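Local atomic coordinates of D-lactate dehydrogenase (Fermentative) (Pseudomonas aeruginosa, PDB entry 6ABJ), a protein that probably reduces pyruvate to D-lactate with NADH, as a tetrameric, NAD-dependent member of the D-isomer specific 2-hydroxyacid dehydrogenase family. Residues G127-L132 against R177-F182; F156-K161 against S214-L219. All coordinates share one frame; numbering follows the deposited sequence.

How the contacts relate
Both contacts belong to the Rossmann-type NAD-binding domain, and their centres lie about 8 Å apart. Contact 1 joins two helices on one face of the parallel sheet; contact 2 ties the loop before strand 162-166 to the start of strand 216-219. Leu158 of contact 2 touches three of the four residues that form contact 1: Leu158 CD1 lies 3.7 Å from both Leu130 CD2 and Phe182 CD1, and Leu158 CD2 lies 3.9 Å from Ile129 CG2. Thr248, which binds NADH in another structure of this protein though none is bound to this chain, has its side chain about 8 Å from that of Ile129 and about 10 Å from that of Ile216. A second subunit touches both contacts.

Contact 1 (G127-L132 against R177-F182); sequences GLILTL and RIMAGF
Two helices on the same face of the Rossmann-type sheet meet here: helix 118-134, and helix 170-181, which follows the first strand of the NAD-binding domain and a turn consistent with the Rossmann-type glycine-rich motif. Ile129 faces Met179, and Leu130 faces Phe182. The backbones stay well apart, with Ile129 CA 10.3 Å from Met179 CA, so only the far ends of the side chains bridge the gap. Ile129 and Met179 come tip to tip, the terminal methyls Ile129 CD1 and Met179 CE lying 4.1 Å from each other. The methionine gets there by folding at both of its later torsions (chi2 -57°, chi3 -71°), which swings the methyl round toward the isoleucine although CB does not point straight at helix 118-134. Leu130 and Phe182 reach in from opposite directions. One leucine branch, Leu130 CD1, comes to 4.0 Å from Phe182 CZ, the far corner of the ring, at a slant to the ring plane.

Neighbours complete the packing. Val126, about one turn before Ile129 and Leu130, touches both Met179 and Phe182, while Ile129 also rests on Met244 and Ile246 of strand 243-247. At the second subunit, Leu130 packs on Gly127 of that subunit and Phe182 on its Ile178.

All four touching residues are buried, and no hydrogen bond or charge pair crosses between the segments. With one methyl-methyl and one methyl-ring approach, both at ordinary van der Waals distance, this contact is apolar and rests on close packing with no directional polar bond.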
ATOM      1  N   GLY B 127      -0.026 -21.435   1.328  1.00 21.54           N
ATOM      2  CA  GLY B 127      -0.147 -20.133   0.737  1.00 23.57           C
ATOM      3  C   GLY B 127       0.858 -19.122   1.336  1.00 22.38           C
ATOM      4  O   GLY B 127       1.477 -18.315   0.619  1.00 22.31           O
ATOM      5  N   LEU B 128       1.124 -19.263   2.633  1.00 21.35           N
ATOM      6  CA  LEU B 128       2.042 -18.333   3.322  1.00 20.78           C
ATOM      7  C   LEU B 128       3.427 -18.661   2.786  1.00 21.52           C
ATOM      8  O   LEU B 128       4.238 -17.757   2.520  1.00 19.37           O
ATOM      9  CB  LEU B 128       1.985 -18.543   4.872  1.00 21.94           C
ATOM     10  CG  LEU B 128       0.752 -17.888   5.558  1.00 23.24           C
ATOM     11  CD1 LEU B 128       0.823 -18.232   7.072  1.00 23.89           C
ATOM     12  CD2 LEU B 128       0.670 -16.411   5.338  1.00 24.56           C
ATOM     13  N   ILE B 129       3.721 -19.942   2.633  1.00 19.67           N
ATOM     14  CA  ILE B 129       5.040 -20.340   2.089  1.00 20.03           C
ATOM     15  C   ILE B 129       5.277 -19.733   0.706  1.00 20.57           C
ATOM     16  O   ILE B 129       6.342 -19.138   0.433  1.00 20.80           O
ATOM     17  CB  ILE B 129       5.137 -21.899   1.984  1.00 20.62           C
ATOM     18  CG1 ILE B 129       5.268 -22.452   3.388  1.00 20.94           C
ATOM     19  CG2 ILE B 129       6.345 -22.309   1.158  1.00 21.08           C
ATOM     20  CD1 ILE B 129       5.184 -23.922   3.543  1.00 22.05           C
ATOM     21  N   LEU B 130       4.283 -19.838  -0.168  1.00 20.67           N
ATOM     22  CA  LEU B 130       4.483 -19.401  -1.538  1.00 22.35           C
ATOM     23  C   LEU B 130       4.520 -17.910  -1.652  1.00 21.19           C
ATOM     24  O   LEU B 130       5.317 -17.378  -2.393  1.00 20.57           O
ATOM     25  CB  LEU B 130       3.394 -19.967  -2.449  1.00 22.47           C
ATOM     26  CG  LEU B 130       3.722 -21.425  -2.850  1.00 25.68           C
ATOM     27  CD1 LEU B 130       2.473 -22.072  -3.313  1.00 27.43           C
ATOM     28  CD2 LEU B 130       4.867 -21.474  -3.872  1.00 28.21           C
ATOM     29  N   THR B 131       3.694 -17.201  -0.865  1.00 20.99           N
ATOM     30  CA  THR B 131       3.740 -15.777  -0.925  1.00 21.68           C
ATOM     31  C   THR B 131       5.112 -15.252  -0.437  1.00 21.09           C
ATOM     32  O   THR B 131       5.648 -14.292  -0.992  1.00 20.99           O
ATOM     33  CB  THR B 131       2.537 -15.046  -0.236  1.00 26.16           C
ATOM     34  OG1 THR B 131       2.637 -13.647  -0.561  1.00 30.74           O
ATOM     35  CG2 THR B 131       2.584 -15.093   1.199  1.00 28.89           C
ATOM     36  N   LEU B 132       5.619 -15.829   0.633  1.00 20.46           N
ATOM     37  CA  LEU B 132       6.899 -15.413   1.138  1.00 20.59           C
ATOM     38  C   LEU B 132       8.036 -15.741   0.136  1.00 19.09           C
ATOM     39  O   LEU B 132       8.908 -14.922  -0.120  1.00 20.26           O
ATOM     40  CB  LEU B 132       7.198 -16.104   2.464  1.00 20.06           C
ATOM     41  CG  LEU B 132       6.438 -15.577   3.708  1.00 20.45           C
ATOM     42  CD1 LEU B 132       6.463 -16.593   4.833  1.00 20.15           C
ATOM     43  CD2 LEU B 132       7.112 -14.255   4.117  1.00 21.22           C
ATOM     44  N   ARG B 177       1.382 -33.992   3.137  1.00 27.95           N
ATOM     45  CA  ARG B 177       0.993 -34.588   1.866  1.00 28.85           C
ATOM     46  C   ARG B 177       1.021 -33.549   0.749  1.00 28.57           C
ATOM     47  O   ARG B 177       1.457 -33.796  -0.391  1.00 26.74           O
ATOM     48  CB  ARG B 177      -0.448 -35.219   1.953  1.00 34.18           C
ATOM     49  CG  ARG B 177      -0.958 -35.843   0.648  1.00 40.80           C
ATOM     50  CD  ARG B 177      -1.941 -37.039   0.852  1.00 47.74           C
ATOM     51  NE  ARG B 177      -2.678 -36.874   2.095  1.00 52.94           N
ATOM     52  CZ  ARG B 177      -2.484 -37.551   3.229  1.00 49.26           C
ATOM     53  NH1 ARG B 177      -1.625 -38.525   3.306  1.00 52.59           N
ATOM     54  NH2 ARG B 177      -3.174 -37.221   4.320  1.00 59.10           N
ATOM     55  N   ILE B 178       0.543 -32.345   1.042  1.00 30.47           N
ATOM     56  CA  ILE B 178       0.611 -31.282   0.020  1.00 27.97           C
ATOM     57  C   ILE B 178       2.044 -30.997  -0.339  1.00 28.12           C
ATOM     58  O   ILE B 178       2.363 -30.919  -1.508  1.00 27.11           O
ATOM     59  CB  ILE B 178      -0.035 -29.984   0.504  1.00 29.71           C
ATOM     60  CG1 ILE B 178      -1.526 -30.192   0.732  1.00 32.30           C
ATOM     61  CG2 ILE B 178       0.110 -28.917  -0.563  1.00 28.90           C
ATOM     62  CD1 ILE B 178      -2.188 -29.073   1.509  1.00 33.77           C
ATOM     63  N   MET B 179       2.927 -30.849   0.655  1.00 26.35           N
ATOM     64  CA  MET B 179       4.301 -30.458   0.338  1.00 26.40           C
ATOM     65  C   MET B 179       5.059 -31.603  -0.397  1.00 29.50           C
ATOM     66  O   MET B 179       5.921 -31.322  -1.266  1.00 27.51           O
ATOM     67  CB  MET B 179       5.090 -30.006   1.571  1.00 25.74           C
ATOM     68  CG  MET B 179       4.507 -28.777   2.273  1.00 24.26           C
ATOM     69  SD  MET B 179       4.368 -27.359   1.121  1.00 25.29           S
ATOM     70  CE  MET B 179       6.090 -26.947   0.911  1.00 22.96           C
ATOM     71  N   ALA B 180       4.733 -32.850  -0.059  1.00 30.66           N
ATOM     72  CA  ALA B 180       5.222 -33.994  -0.833  1.00 32.53           C
ATOM     73  C   ALA B 180       4.886 -33.923  -2.304  1.00 30.00           C
ATOM     74  O   ALA B 180       5.724 -34.216  -3.124  1.00 29.18           O
ATOM     75  CB  ALA B 180       4.708 -35.288  -0.237  1.00 34.79           C
ATOM     76  N   GLY B 181       3.711 -33.401  -2.658  1.00 29.05           N
ATOM     77  CA  GLY B 181       3.318 -33.214  -4.066  1.00 29.11           C
ATOM     78  C   GLY B 181       4.100 -32.199  -4.859  1.00 30.75           C
ATOM     79  O   GLY B 181       4.162 -32.261  -6.100  1.00 30.45           O
ATOM     80  N   PHE B 182       4.744 -31.263  -4.142  1.00 29.37           N
ATOM     81  CA  PHE B 182       5.658 -30.315  -4.773  1.00 28.48           C
ATOM     82  C   PHE B 182       7.026 -30.999  -5.024  1.00 27.53           C
ATOM     83  O   PHE B 182       7.907 -30.420  -5.654  1.00 28.65           O
ATOM     84  CB  PHE B 182       5.872 -29.087  -3.858  1.00 27.17           C
ATOM     85  CG  PHE B 182       4.782 -28.065  -3.862  1.00 27.73           C
ATOM     86  CD1 PHE B 182       4.821 -27.016  -4.776  1.00 29.02           C
ATOM     87  CD2 PHE B 182       3.809 -28.047  -2.885  1.00 29.20           C
ATOM     88  CE1 PHE B 182       3.819 -26.061  -4.786  1.00 28.62           C
ATOM     89  CE2 PHE B 182       2.797 -27.037  -2.882  1.00 29.88           C
ATOM     90  CZ  PHE B 182       2.834 -26.048  -3.808  1.00 27.46           C
TER

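Contact 2 (F156-K161 against S214-L219)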
ATOM      1  N   PHE B 156      12.925 -19.333  -4.551  1.00 20.40           N
ATOM      2  CA  PHE B 156      13.570 -20.613  -4.642  1.00 21.06           C
ATOM      3  C   PHE B 156      12.552 -21.692  -5.019  1.00 22.06           C
ATOM      4  O   PHE B 156      11.370 -21.624  -4.651  1.00 21.55           O
ATOM      5  CB  PHE B 156      14.291 -20.928  -3.315  1.00 22.74           C
ATOM      6  CG  PHE B 156      13.379 -21.033  -2.108  1.00 22.58           C
ATOM      7  CD1 PHE B 156      13.100 -19.919  -1.339  1.00 24.03           C
ATOM      8  CD2 PHE B 156      12.833 -22.220  -1.726  1.00 25.28           C
ATOM      9  CE1 PHE B 156      12.330 -20.026  -0.192  1.00 26.66           C
ATOM     10  CE2 PHE B 156      12.045 -22.331  -0.563  1.00 26.63           C
ATOM     11  CZ  PHE B 156      11.845 -21.222   0.227  1.00 26.78           C
ATOM     12  N   ASP B 157      13.009 -22.687  -5.763  1.00 22.38           N
ATOM     13  CA  ASP B 157      12.146 -23.798  -6.095  1.00 24.59           C
ATOM     14  C   ASP B 157      11.830 -24.544  -4.798  1.00 22.96           C
ATOM     15  O   ASP B 157      12.725 -24.816  -3.991  1.00 23.93           O
ATOM     16  CB  ASP B 157      12.866 -24.798  -6.990  1.00 25.11           C
ATOM     17  CG  ASP B 157      13.144 -24.263  -8.362  1.00 27.88           C
ATOM     18  OD1 ASP B 157      12.734 -23.123  -8.662  1.00 25.17           O
ATOM     19  OD2 ASP B 157      13.782 -24.997  -9.142  1.00 33.62           O
ATOM     20  N   LEU B 158      10.568 -24.905  -4.605  1.00 23.06           N
ATOM     21  CA  LEU B 158      10.218 -25.792  -3.548  1.00 23.37           C
ATOM     22  C   LEU B 158      10.667 -27.255  -3.816  1.00 24.93           C
ATOM     23  O   LEU B 158      11.097 -27.994  -2.887  1.00 23.37           O
ATOM     24  CB  LEU B 158       8.712 -25.784  -3.320  1.00 21.82           C
ATOM     25  CG  LEU B 158       8.116 -24.482  -2.742  1.00 23.20           C
ATOM     26  CD1 LEU B 158       6.619 -24.527  -2.660  1.00 24.08           C
ATOM     27  CD2 LEU B 158       8.712 -24.125  -1.366  1.00 21.71           C
ATOM     28  N   HIS B 159      10.549 -27.653  -5.068  1.00 26.13           N
ATOM     29  CA  HIS B 159      11.046 -28.968  -5.481  1.00 28.56           C
ATOM     30  C   HIS B 159      12.430 -29.253  -4.936  1.00 27.84           C
ATOM     31  O   HIS B 159      13.331 -28.477  -5.138  1.00 27.26           O
ATOM     32  CB  HIS B 159      11.020 -29.073  -7.010  1.00 30.95           C
ATOM     33  CG  HIS B 159      11.399 -30.425  -7.513  1.00 35.34           C
ATOM     34  ND1 HIS B 159      12.621 -30.686  -8.105  1.00 39.22           N
ATOM     35  CD2 HIS B 159      10.737 -31.601  -7.490  1.00 37.04           C
ATOM     36  CE1 HIS B 159      12.697 -31.970  -8.408  1.00 36.36           C
ATOM     37  NE2 HIS B 159      11.566 -32.536  -8.047  1.00 35.77           N
ATOM     38  N   GLY B 160      12.596 -30.363  -4.215  1.00 26.04           N
ATOM     39  CA  GLY B 160      13.893 -30.769  -3.746  1.00 25.35           C
ATOM     40  C   GLY B 160      14.243 -30.211  -2.366  1.00 27.68           C
ATOM     41  O   GLY B 160      15.165 -30.724  -1.698  1.00 26.43           O
ATOM     42  N   LYS B 161      13.496 -29.213  -1.874  1.00 25.10           N
ATOM     43  CA  LYS B 161      13.824 -28.636  -0.575  1.00 24.30           C
ATOM     44  C   LYS B 161      13.336 -29.535   0.583  1.00 23.77           C
ATOM     45  O   LYS B 161      12.403 -30.333   0.435  1.00 24.76           O
ATOM     46  CB  LYS B 161      13.215 -27.233  -0.400  1.00 24.87           C
ATOM     47  CG  LYS B 161      13.689 -26.189  -1.389  1.00 23.88           C
ATOM     48  CD  LYS B 161      15.213 -26.026  -1.315  1.00 25.24           C
ATOM     49  CE  LYS B 161      15.799 -24.962  -2.243  1.00 26.55           C
ATOM     50  NZ  LYS B 161      15.374 -25.168  -3.654  1.00 26.77           N
ATOM     51  N   SER B 214      16.258 -28.477   7.878  1.00 25.36           N
ATOM     52  CA  SER B 214      15.114 -28.071   7.109  1.00 25.02           C
ATOM     53  C   SER B 214      15.302 -26.679   6.435  1.00 24.42           C
ATOM     54  O   SER B 214      15.783 -25.761   7.069  1.00 23.57           O
ATOM     55  CB  SER B 214      13.913 -28.009   8.039  1.00 25.86           C
ATOM     56  OG  SER B 214      13.511 -29.281   8.456  1.00 26.14           O
ATOM     57  N   ASP B 215      14.868 -26.544   5.192  1.00 23.78           N
ATOM     58  CA  ASP B 215      14.765 -25.278   4.518  1.00 24.62           C
ATOM     59  C   ASP B 215      13.499 -24.543   4.944  1.00 24.11           C
ATOM     60  O   ASP B 215      13.433 -23.291   5.013  1.00 24.52           O
ATOM     61  CB  ASP B 215      14.780 -25.527   3.000  1.00 23.49           C
ATOM     62  CG  ASP B 215      16.023 -26.200   2.538  1.00 23.59           C
ATOM     63  OD1 ASP B 215      17.114 -25.686   2.766  1.00 23.97           O
ATOM     64  OD2 ASP B 215      15.933 -27.298   1.994  1.00 22.38           O
ATOM     65  N   ILE B 216      12.488 -25.290   5.270  1.00 22.42           N
ATOM     66  CA  ILE B 216      11.189 -24.716   5.690  1.00 22.98           C
ATOM     67  C   ILE B 216      10.732 -25.527   6.911  1.00 23.26           C
ATOM     68  O   ILE B 216      10.782 -26.733   6.838  1.00 24.53           O
ATOM     69  CB  ILE B 216      10.097 -24.837   4.603  1.00 22.47           C
ATOM     70  CG1 ILE B 216      10.482 -24.040   3.362  1.00 22.77           C
ATOM     71  CG2 ILE B 216       8.757 -24.339   5.131  1.00 22.82           C
ATOM     72  CD1 ILE B 216       9.580 -24.346   2.153  1.00 21.46           C
ATOM     73  N   VAL B 217      10.347 -24.865   7.996  1.00 23.63           N
ATOM     74  CA  VAL B 217       9.852 -25.525   9.222  1.00 23.63           C
ATOM     75  C   VAL B 217       8.444 -25.085   9.436  1.00 24.66           C
ATOM     76  O   VAL B 217       8.173 -23.899   9.361  1.00 23.06           O
ATOM     77  CB  VAL B 217      10.707 -25.128  10.401  1.00 25.24           C
ATOM     78  CG1 VAL B 217      10.126 -25.680  11.687  1.00 28.15           C
ATOM     79  CG2 VAL B 217      12.142 -25.551  10.229  1.00 26.36           C
ATOM     80  N   SER B 218       7.484 -26.025   9.676  1.00 23.65           N
ATOM     81  CA  SER B 218       6.137 -25.605   9.847  1.00 24.72           C
ATOM     82  C   SER B 218       5.631 -26.243  11.149  1.00 26.64           C
ATOM     83  O   SER B 218       5.811 -27.416  11.322  1.00 25.23           O
ATOM     84  CB  SER B 218       5.247 -26.014   8.682  1.00 24.68           C
ATOM     85  OG  SER B 218       3.972 -25.436   8.789  1.00 25.26           O
ATOM     86  N   LEU B 219       5.038 -25.419  12.031  1.00 27.79           N
ATOM     87  CA  LEU B 219       4.562 -25.892  13.319  1.00 29.15           C
ATOM     88  C   LEU B 219       3.101 -26.347  13.242  1.00 31.32           C
ATOM     89  O   LEU B 219       2.198 -25.586  12.845  1.00 29.62           O
ATOM     90  CB  LEU B 219       4.703 -24.809  14.367  1.00 29.89           C
ATOM     91  CG  LEU B 219       6.065 -24.190  14.471  1.00 30.91           C
ATOM     92  CD1 LEU B 219       6.144 -22.989  15.404  1.00 30.06           C
ATOM     93  CD2 LEU B 219       7.052 -25.226  14.971  1.00 31.05           C
TER
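Asp215, Ile216 and Lys161 have the most surface buried here, and they make two separate meetings, one between a carboxylate and a lysine's carbon chain, the other wholly apolar. Asp215 sits just before strand 216-219, and its side chain crosses that of Lys161 at about a right angle. What touches the carboxylate is the lysine's carbon chain: Asp215 OD2 is 3.6 Å from Lys161 CD, and equally 3.6 Å from Lys161 CB. The ammonium group goes elsewhere. Bends at chi2 (-58°) and chi4 (-53°) curl the chain back over its own loop, where Lys161 NZ donates a 2.7 Å hydrogen bond to Asp157 O, in the carbonyl plane. Lys161 NZ also forms a salt bridge with Glu318 of the second subunit and stays 6.1 Å from Asp215 OD2, so the two opposite charges are not paired. Asp215 has its own partners, Lys240 NZ for OD1 and the backbone N of Arg162 for OD2.

Beside this, the CD1 methyl of Ile216 meets two neighbouring side chains of the loop. The side chains of Leu158 and Ile216 cross at about a right angle, with Leu158 CD2 3.6 Å from Ile216 CD1. Phe156 offers its ring edge: Phe156 CE2 is 4.2 Å from Ile216 CD1, which lies near the ring plane.

A type II beta turn from Leu158 to Lys161, closed by the 2.9 Å bond from Lys161 N to Leu158 O, delivers the chain into strand 162-166. Gly160 occupies the turn position whose backbone angles favour glycine. The contact sits at the N-terminal ends of strands 162-166 and 216-219, parallel neighbours in the middle of the sheet, where a Rossmann fold brings its first and fourth strands side by side.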